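PDB 3PZF: serine protease inhibitor 2 from Anopheles gambiae, which inhibits serine proteases of the CLIPB group that lead to phenoloxidase activation, and so holds back melanization in the mosquito hemolymph. Local coordinates for residues T147-N152 and I166-L172; P202-T206 and I392-V396; L285-D291 and G338-E343. The contacts are given in a common frame with arbitrary orientation. Residues are numbered along the deposited sequence.

Contact 1. Residues T147-N152 and I166-L172; sequences TAATIN and IVTPDSL
Residues 147-152 are regular helix. Residues 166-172 run extended through Val-167 and Thr-168 and end in a 3-10 turn at 169-171. The backbones come closest at Ala-148 and Pro-169 (CA-CA 5.7 Å) and at Asn-152 and Ile-166 (CA-CA 6.0 Å).

The hydrogen bonds across the contact all involve Asn-152 (chi1 m, chi2 -28°). Its OD1 takes Ile-166 N at 2.7 Å and Val-167 N at 3.2 Å. Its ND2 gives to Val-167 O at 3.1 Å. These three bonds tie the loop backbone back to the helix. Backbone bonds close the turn: Ser-171 N to Thr-168 O (3.0 Å) and Leu-172 N to Pro-169 O (3.1 Å). Ser-171 OG to Thr-168 O (2.7 Å) adds to them.

The rest is apolar packing. Ala-148 CB meets Val-167 CG2 at 4.1 Å, Pro-169 CD at 4.0 Å and Leu-172 CD1 at 4.1 Å. Ile-151 CG2 lies 3.7 Å from Ile-166 CG2.

Helix 144-158 corresponds to serpin helix F, which with its following loop packs across sheet A. On the sheet side, Ile-151 and Ile-166 touch Val-180 of strand 177-188, and Val-167 touches Phe-334 of strand 332-341.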
loop_
_atom_site.group_PDB
_atom_site.type_symbol
_atom_site.label_atom_id
_atom_site.label_comp_id
_atom_site.label_asym_id
_atom_site.label_seq_id
_atom_site.Cartn_x
_atom_site.Cartn_y
_atom_site.Cartn_z
ATOM N N THR A 147 13.560 22.705 1.517
ATOM C CA THR A 147 12.321 22.000 1.861
ATOM C C THR A 147 12.372 20.566 1.348
ATOM O O THR A 147 12.030 19.642 2.073
ATOM C CB THR A 147 11.074 22.718 1.294
ATOM O OG1 THR A 147 11.027 24.066 1.790
ATOM C CG2 THR A 147 9.763 21.990 1.722
ATOM N N ALA A 148 12.820 20.381 0.107
ATOM C CA ALA A 148 12.967 19.045 -0.466
ATOM C C ALA A 148 13.892 18.192 0.397
ATOM O O ALA A 148 13.610 17.015 0.658
ATOM C CB ALA A 148 13.488 19.125 -1.893
ATOM N N ALA A 149 14.990 18.793 0.842
ATOM C CA ALA A 149 15.941 18.126 1.727
ATOM C C ALA A 149 15.266 17.704 3.028
ATOM O O ALA A 149 15.484 16.601 3.532
ATOM C CB ALA A 149 17.124 19.051 2.019
ATOM N N THR A 150 14.439 18.583 3.574
ATOM C CA THR A 150 13.774 18.281 4.823
ATOM C C THR A 150 12.833 17.090 4.634
ATOM O O THR A 150 12.854 16.145 5.419
ATOM C CB THR A 150 13.010 19.493 5.340
ATOM O OG1 THR A 150 13.946 20.544 5.648
ATOM C CG2 THR A 150 12.239 19.126 6.587
ATOM N N ILE A 151 12.015 17.140 3.589
ATOM C CA ILE A 151 11.060 16.072 3.323
ATOM C C ILE A 151 11.784 14.751 3.036
ATOM O O ILE A 151 11.396 13.705 3.541
ATOM C CB ILE A 151 10.123 16.445 2.159
ATOM C CG1 ILE A 151 9.226 17.618 2.590
ATOM C CG2 ILE A 151 9.272 15.209 1.736
ATOM C CD1 ILE A 151 8.438 18.247 1.474
ATOM N N ASN A 152 12.854 14.802 2.248
ATOM C CA ASN A 152 13.564 13.584 1.888
ATOM C C ASN A 152 14.284 12.959 3.077
ATOM O O ASN A 152 14.280 11.737 3.229
ATOM C CB ASN A 152 14.497 13.836 0.703
ATOM C CG ASN A 152 13.724 14.121 -0.570
ATOM O OD1 ASN A 152 12.591 13.661 -0.726
ATOM N ND2 ASN A 152 14.314 14.874 -1.471
ATOM N N ILE A 166 11.588 11.497 -2.082
ATOM C CA ILE A 166 10.271 11.400 -2.658
ATOM C C ILE A 166 9.909 12.641 -3.466
ATOM O O ILE A 166 9.030 12.584 -4.314
ATOM C CB ILE A 166 9.236 11.129 -1.562
ATOM C CG1 ILE A 166 7.886 10.758 -2.169
ATOM C CG2 ILE A 166 9.082 12.345 -0.642
ATOM C CD1 ILE A 166 6.924 10.154 -1.126
ATOM N N VAL A 167 10.594 13.759 -3.241
ATOM C CA VAL A 167 10.275 14.963 -4.000
ATOM C C VAL A 167 11.545 15.653 -4.503
ATOM O O VAL A 167 12.630 15.440 -3.981
ATOM C CB VAL A 167 9.466 15.998 -3.167
ATOM C CG1 VAL A 167 8.114 15.431 -2.717
ATOM C CG2 VAL A 167 10.288 16.494 -1.971
ATOM N N THR A 168 11.397 16.455 -5.543
ATOM C CA THR A 168 12.467 17.352 -5.983
ATOM C C THR A 168 11.973 18.776 -5.786
ATOM O O THR A 168 10.777 18.984 -5.626
ATOM C CB THR A 168 12.795 17.141 -7.471
ATOM O OG1 THR A 168 11.648 17.482 -8.259
ATOM C CG2 THR A 168 13.204 15.692 -7.740
ATOM N N PRO A 169 12.876 19.769 -5.794
ATOM C CA PRO A 169 12.376 21.144 -5.709
ATOM C C PRO A 169 11.244 21.426 -6.714
ATOM O O PRO A 169 10.290 22.143 -6.389
ATOM C CB PRO A 169 13.621 21.982 -6.019
ATOM C CG PRO A 169 14.756 21.134 -5.499
ATOM C CD PRO A 169 14.350 19.707 -5.792
ATOM N N ASP A 170 11.338 20.847 -7.908
ATOM C CA ASP A 170 10.361 21.108 -8.964
ATOM C C ASP A 170 8.958 20.601 -8.613
ATOM O O ASP A 170 7.960 21.196 -9.023
ATOM C CB ASP A 170 10.831 20.492 -10.295
ATOM C CG ASP A 170 11.839 21.369 -11.021
ATOM O OD1 ASP A 170 11.694 22.608 -10.975
ATOM O OD2 ASP A 170 12.775 20.821 -11.641
ATOM N N SER A 171 8.881 19.504 -7.862
ATOM C CA SER A 171 7.589 18.938 -7.473
ATOM C C SER A 171 6.941 19.688 -6.299
ATOM O O SER A 171 5.823 19.364 -5.898
ATOM C CB SER A 171 7.727 17.447 -7.150
ATOM O OG SER A 171 8.788 17.206 -6.247
ATOM N N LEU A 172 7.641 20.688 -5.767
ATOM C CA LEU A 172 7.127 21.532 -4.681
ATOM C C LEU A 172 6.719 22.904 -5.212
ATOM O O LEU A 172 6.242 23.753 -4.455
ATOM C CB LEU A 172 8.183 21.703 -3.577
ATOM C CG LEU A 172 8.640 20.391 -2.913
ATOM C CD1 LEU A 172 9.660 20.649 -1.806
ATOM C CD2 LEU A 172 7.455 19.626 -2.377
#

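Contact 2. Residues P202-T206 and I392-V396; sequences PFYGT and IENPV
This is a contact between the end of strand 200-203 with the loop after it and the turn that leaves strand 386-392. In serpin terms it brings the C-terminal end of the chain beside sheets B and C. A Pro-on-Phe CH-pi contact and a water bridge together pack the C-terminal segment on the strand end. Residues 392-396 turn at Glu-393 (phi/psi -104/-23), then continue extended. The closest CA pair is Gly-205 and Glu-393, at 6.1 Å. The backbones are linked through water 1, from Thr-206 N to Glu-393 O.

Phe-203 has chi1 t and chi2 87°, which carries its ring to the other segment. Pro-395 CD sits over the ring face, 3.4 Å from the centroid of Phe-203 and 4° off the normal. Ile-392 CG2 lies 4.2 Å from Phe-203 CZ, and Glu-393 O is 3.3 Å from Phe-203 CE2.

The polar part is at Gly-205, Thr-206 and Glu-393. Glu-393 (chi1 m, chi2 m) brings OE1 to 3.0 Å from Thr-206 OG1. Water 1 accepts from Thr-206 N at 2.8 Å and donates to Glu-393 O at 2.7 Å and Glu-393 OE1 at 2.6 Å. Glu-393 OE2 forms a salt bridge with Lys-391.

Phe-203 also packs on Tyr-215 of strand 211-227, the partner of strand 200-203. Pro-395 reaches Ala-213 of strand 211-227 and Pro-286 of strand 277-295. Ile-392 touches Phe-374 of strand 374-380.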
loop_
_atom_site.group_PDB
_atom_site.type_symbol
_atom_site.label_atom_id
_atom_site.label_comp_id
_atom_site.label_asym_id
_atom_site.label_seq_id
_atom_site.Cartn_x
_atom_site.Cartn_y
_atom_site.Cartn_z
ATOM N N PRO A 202 13.912 -17.506 -17.850
ATOM C CA PRO A 202 13.114 -16.483 -18.548
ATOM C C PRO A 202 11.890 -16.025 -17.747
ATOM O O PRO A 202 11.368 -16.764 -16.868
ATOM C CB PRO A 202 12.645 -17.206 -19.806
ATOM C CG PRO A 202 13.702 -18.268 -20.032
ATOM C CD PRO A 202 14.041 -18.733 -18.651
ATOM N N PHE A 203 11.435 -14.809 -18.056
ATOM C CA PHE A 203 10.196 -14.248 -17.484
ATOM C C PHE A 203 9.413 -13.707 -18.670
ATOM O O PHE A 203 9.980 -13.022 -19.521
ATOM C CB PHE A 203 10.485 -13.110 -16.501
ATOM C CG PHE A 203 9.243 -12.506 -15.896
ATOM C CD1 PHE A 203 8.686 -13.056 -14.746
ATOM C CD2 PHE A 203 8.612 -11.416 -16.497
ATOM C CE1 PHE A 203 7.523 -12.526 -14.179
ATOM C CE2 PHE A 203 7.454 -10.875 -15.939
ATOM C CZ PHE A 203 6.906 -11.442 -14.772
ATOM N N TYR A 204 8.138 -14.063 -18.774
ATOM C CA TYR A 204 7.377 -13.737 -19.977
ATOM C C TYR A 204 6.495 -12.542 -19.743
ATOM O O TYR A 204 5.351 -12.677 -19.323
ATOM C CB TYR A 204 6.562 -14.938 -20.422
ATOM C CG TYR A 204 7.474 -16.087 -20.738
ATOM C CD1 TYR A 204 8.095 -16.166 -21.987
ATOM C CD2 TYR A 204 7.791 -17.041 -19.783
ATOM C CE1 TYR A 204 8.968 -17.181 -22.293
ATOM C CE2 TYR A 204 8.684 -18.095 -20.091
ATOM C CZ TYR A 204 9.272 -18.139 -21.355
ATOM O OH TYR A 204 10.160 -19.149 -21.719
ATOM N N GLY A 205 7.031 -11.367 -20.027
ATOM C CA GLY A 205 6.320 -10.130 -19.759
ATOM C C GLY A 205 5.127 -9.930 -20.679
ATOM O O GLY A 205 5.008 -10.595 -21.722
ATOM N N THR A 206 4.255 -9.004 -20.279
ATOM C CA THR A 206 2.976 -8.749 -20.947
ATOM C C THR A 206 3.152 -8.311 -22.388
ATOM O O THR A 206 2.422 -8.751 -23.270
ATOM C CB THR A 206 2.177 -7.636 -20.234
ATOM O OG1 THR A 206 1.758 -8.087 -18.936
ATOM C CG2 THR A 206 0.961 -7.247 -21.064
ATOM N N ILE A 392 3.830 -7.148 -10.535
ATOM C CA ILE A 392 5.148 -7.344 -11.123
ATOM C C ILE A 392 4.953 -7.462 -12.618
ATOM O O ILE A 392 4.262 -8.351 -13.079
ATOM C CB ILE A 392 5.767 -8.634 -10.574
ATOM C CG1 ILE A 392 6.043 -8.480 -9.075
ATOM C CG2 ILE A 392 7.061 -9.011 -11.316
ATOM C CD1 ILE A 392 6.950 -7.264 -8.730
ATOM N N GLU A 393 5.539 -6.541 -13.378
ATOM C CA GLU A 393 5.573 -6.644 -14.838
ATOM C C GLU A 393 6.961 -7.081 -15.346
ATOM O O GLU A 393 7.091 -7.648 -16.441
ATOM C CB GLU A 393 5.248 -5.268 -15.433
ATOM C CG GLU A 393 3.839 -4.773 -15.185
ATOM C CD GLU A 393 2.811 -5.399 -16.105
ATOM O OE1 GLU A 393 3.146 -6.360 -16.858
ATOM O OE2 GLU A 393 1.655 -4.929 -16.065
ATOM N N ASN A 394 7.993 -6.842 -14.540
ATOM C CA ASN A 394 9.386 -7.126 -14.940
ATOM C C ASN A 394 10.238 -7.176 -13.681
ATOM O O ASN A 394 10.746 -6.132 -13.223
ATOM C CB ASN A 394 9.900 -6.008 -15.854
ATOM C CG ASN A 394 11.375 -6.205 -16.293
ATOM O OD1 ASN A 394 12.010 -7.211 -15.984
ATOM N ND2 ASN A 394 11.908 -5.224 -17.005
ATOM N N PRO A 395 10.339 -8.362 -13.067
ATOM C CA PRO A 395 10.972 -8.412 -11.749
ATOM C C PRO A 395 12.463 -8.224 -11.828
ATOM O O PRO A 395 13.153 -8.971 -12.516
ATOM C CB PRO A 395 10.630 -9.803 -11.232
ATOM C CG PRO A 395 10.462 -10.652 -12.503
ATOM C CD PRO A 395 9.848 -9.678 -13.513
ATOM N N VAL A 396 12.951 -7.215 -11.118
ATOM C CA VAL A 396 14.375 -6.953 -11.075
ATOM C C VAL A 396 14.787 -7.056 -9.624
ATOM O O VAL A 396 14.113 -6.523 -8.735
ATOM C CB VAL A 396 14.748 -5.554 -11.623
ATOM C CG1 VAL A 396 16.217 -5.270 -11.343
ATOM C CG2 VAL A 396 14.455 -5.456 -13.121
HETATM O O HOH W 1 5.170 -7.264 -18.254
#

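Contact 3. Residues L285-D291 and G338-E343; sequences LPKFKFD and GITINE
At the apolar centre Ile-341 (chi1 p) meets Phe-288 (chi1 p). Ile-341 CG1 lies over the Phe-288 ring, 3.7 Å from its centroid. Ile-339 CG2 is 3.8 Å from the Phe-290 centroid. All four side chains share one sheet face.

These neighbouring strands of the large serpin sheet A correspond to s6A (288-291) and s5A (338-341). Their segment axes are antiparallel (179°), 4.8 Å apart at closest approach. Hydrogen-bonded pairs are Phe-290 with Ile-339 (Phe-290 N to Ile-339 O 3.1 Å, Ile-339 N to Phe-290 O 2.9 Å) and Phe-288 with Ile-341 (Ile-341 N to Phe-288 O 2.9 Å; Phe-288 N to Ile-341 O weak, 3.4 Å). Lys-289 with Thr-340 (CA-CA 4.2 Å) and Asp-291 with Gly-338 (CA-CA 4.0 Å) are non-hydrogen-bonded.

At the polar edge Lys-287 NZ makes a salt bridge to Glu-343 OE2 (2.8 Å). Water 2 donates to Glu-343 OE1 (2.7 Å) and accepts weakly from Lys-287 NZ (3.3 Å). The salt bridge thus extends the strand pairing to the residue before the hinge, 344-348, which peptidase binding requires.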
loop_
_atom_site.group_PDB
_atom_site.type_symbol
_atom_site.label_atom_id
_atom_site.label_comp_id
_atom_site.label_asym_id
_atom_site.label_seq_id
_atom_site.Cartn_x
_atom_site.Cartn_y
_atom_site.Cartn_z
ATOM N N LEU A 285 8.833 -18.374 -7.605
ATOM C CA LEU A 285 8.593 -16.927 -7.615
ATOM C C LEU A 285 9.867 -16.227 -8.032
ATOM O O LEU A 285 10.967 -16.652 -7.640
ATOM C CB LEU A 285 8.237 -16.400 -6.239
ATOM C CG LEU A 285 6.836 -16.784 -5.728
ATOM C CD1 LEU A 285 6.753 -16.330 -4.287
ATOM C CD2 LEU A 285 5.781 -16.078 -6.563
ATOM N N PRO A 286 9.723 -15.154 -8.813
ATOM C CA PRO A 286 10.914 -14.364 -9.129
ATOM C C PRO A 286 11.211 -13.440 -7.965
ATOM O O PRO A 286 10.271 -12.905 -7.363
ATOM C CB PRO A 286 10.486 -13.553 -10.355
ATOM C CG PRO A 286 8.987 -13.389 -10.195
ATOM C CD PRO A 286 8.517 -14.669 -9.512
ATOM N N LYS A 287 12.474 -13.262 -7.632
ATOM C CA LYS A 287 12.841 -12.310 -6.599
ATOM C C LYS A 287 12.717 -10.898 -7.177
ATOM O O LYS A 287 12.903 -10.689 -8.383
ATOM C CB LYS A 287 14.258 -12.602 -6.097
ATOM C CG LYS A 287 14.334 -13.945 -5.342
ATOM C CD LYS A 287 15.687 -14.215 -4.721
ATOM C CE LYS A 287 16.668 -14.781 -5.753
ATOM N NZ LYS A 287 18.014 -15.093 -5.167
ATOM N N PHE A 288 12.378 -9.933 -6.323
ATOM C CA PHE A 288 12.321 -8.546 -6.780
ATOM C C PHE A 288 12.581 -7.580 -5.656
ATOM O O PHE A 288 12.319 -7.867 -4.477
ATOM C CB PHE A 288 10.994 -8.223 -7.491
ATOM C CG PHE A 288 9.741 -8.542 -6.677
ATOM C CD1 PHE A 288 8.997 -9.712 -6.918
ATOM C CD2 PHE A 288 9.298 -7.663 -5.694
ATOM C CE1 PHE A 288 7.811 -9.991 -6.185
ATOM C CE2 PHE A 288 8.134 -7.943 -4.947
ATOM C CZ PHE A 288 7.392 -9.117 -5.192
ATOM N N LYS A 289 13.137 -6.434 -6.037
ATOM C CA LYS A 289 13.358 -5.329 -5.130
ATOM C C LYS A 289 13.146 -4.034 -5.903
ATOM O O LYS A 289 13.864 -3.749 -6.865
ATOM C CB LYS A 289 14.790 -5.382 -4.599
ATOM C CG LYS A 289 15.173 -4.186 -3.722
ATOM C CD LYS A 289 16.567 -4.332 -3.176
ATOM C CE LYS A 289 16.856 -3.256 -2.125
ATOM N NZ LYS A 289 18.217 -3.410 -1.521
ATOM N N PHE A 290 12.167 -3.227 -5.488
ATOM C CA PHE A 290 11.910 -1.978 -6.198
ATOM C C PHE A 290 11.110 -1.026 -5.321
ATOM O O PHE A 290 10.640 -1.380 -4.238
ATOM C CB PHE A 290 11.143 -2.230 -7.520
ATOM C CG PHE A 290 9.675 -2.652 -7.340
ATOM C CD1 PHE A 290 8.625 -1.733 -7.431
ATOM C CD2 PHE A 290 9.350 -3.994 -7.133
ATOM C CE1 PHE A 290 7.287 -2.138 -7.284
ATOM C CE2 PHE A 290 8.033 -4.406 -6.964
ATOM C CZ PHE A 290 6.989 -3.487 -7.053
ATOM N N ASP A 291 10.980 0.199 -5.792
ATOM C CA ASP A 291 10.109 1.127 -5.117
ATOM C C ASP A 291 9.253 1.863 -6.137
ATOM O O ASP A 291 9.478 1.802 -7.348
ATOM C CB ASP A 291 10.906 2.068 -4.222
ATOM C CG ASP A 291 12.010 2.737 -4.926
ATOM O OD1 ASP A 291 11.730 3.510 -5.862
ATOM O OD2 ASP A 291 13.161 2.510 -4.516
ATOM N N GLY A 338 8.529 0.912 -0.765
ATOM C CA GLY A 338 9.486 -0.037 -1.343
ATOM C C GLY A 338 9.071 -1.451 -0.969
ATOM O O GLY A 338 8.425 -1.665 0.042
ATOM N N ILE A 339 9.441 -2.434 -1.768
ATOM C CA ILE A 339 9.095 -3.826 -1.439
ATOM C C ILE A 339 10.232 -4.678 -1.972
ATOM O O ILE A 339 10.795 -4.382 -3.018
ATOM C CB ILE A 339 7.772 -4.259 -2.073
ATOM C CG1 ILE A 339 7.325 -5.659 -1.573
ATOM C CG2 ILE A 339 7.861 -4.184 -3.607
ATOM C CD1 ILE A 339 6.952 -5.728 -0.051
ATOM N N THR A 340 10.565 -5.716 -1.212
ATOM C CA THR A 340 11.568 -6.707 -1.596
ATOM C C THR A 340 11.012 -8.066 -1.240
ATOM O O THR A 340 10.369 -8.216 -0.199
ATOM C CB THR A 340 12.839 -6.499 -0.788
ATOM O OG1 THR A 340 13.328 -5.162 -1.004
ATOM C CG2 THR A 340 13.925 -7.539 -1.194
ATOM N N ILE A 341 11.184 -9.060 -2.103
ATOM C CA ILE A 341 11.053 -10.434 -1.628
ATOM C C ILE A 341 12.302 -11.214 -2.046
ATOM O O ILE A 341 12.819 -11.063 -3.169
ATOM C CB ILE A 341 9.744 -11.202 -2.096
ATOM C CG1 ILE A 341 9.752 -11.474 -3.609
ATOM C CG2 ILE A 341 8.462 -10.436 -1.635
ATOM C CD1 ILE A 341 8.586 -12.352 -4.096
ATOM N N ASN A 342 12.794 -12.026 -1.115
ATOM C CA ASN A 342 13.802 -13.030 -1.420
ATOM C C ASN A 342 13.513 -14.353 -0.688
ATOM O O ASN A 342 12.394 -14.573 -0.221
ATOM C CB ASN A 342 15.208 -12.495 -1.107
ATOM C CG ASN A 342 15.450 -12.287 0.370
ATOM O OD1 ASN A 342 14.621 -12.614 1.200
ATOM N ND2 ASN A 342 16.633 -11.772 0.703
ATOM N N GLU A 343 14.501 -15.238 -0.582
ATOM C CA GLU A 343 14.263 -16.555 0.021
ATOM C C GLU A 343 13.837 -16.487 1.478
ATOM O O GLU A 343 13.192 -17.391 1.980
ATOM C CB GLU A 343 15.536 -17.387 -0.040
ATOM C CG GLU A 343 15.925 -17.788 -1.465
ATOM C CD GLU A 343 16.773 -16.744 -2.177
ATOM O OE1 GLU A 343 17.004 -15.620 -1.652
ATOM O OE2 GLU A 343 17.215 -17.059 -3.286
HETATM O O HOH W 2 18.735 -13.659 -2.281
#

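In the fold
From the N terminus, contact 1 closes first. It closes a short loop of 13 residues and joins helix 144-158 to the approach to strand 177-188. Contact 2 then opens at 202-206 and closes only at 392-396, near the C terminus. Contact 3 is nested inside that long loop and pairs strand 277-295 with strand 332-341. Contacts 2 and 3 touch: Val-396 O lies 2.9 Å from Lys-289 N, a probable hydrogen bond, and Ile-392 CD1 packs 3.5 Å from Phe-290 CE2. Contact 1 stands apart, its centre about 26 Å from that of contact 3, but strand 332-341 runs to both regions.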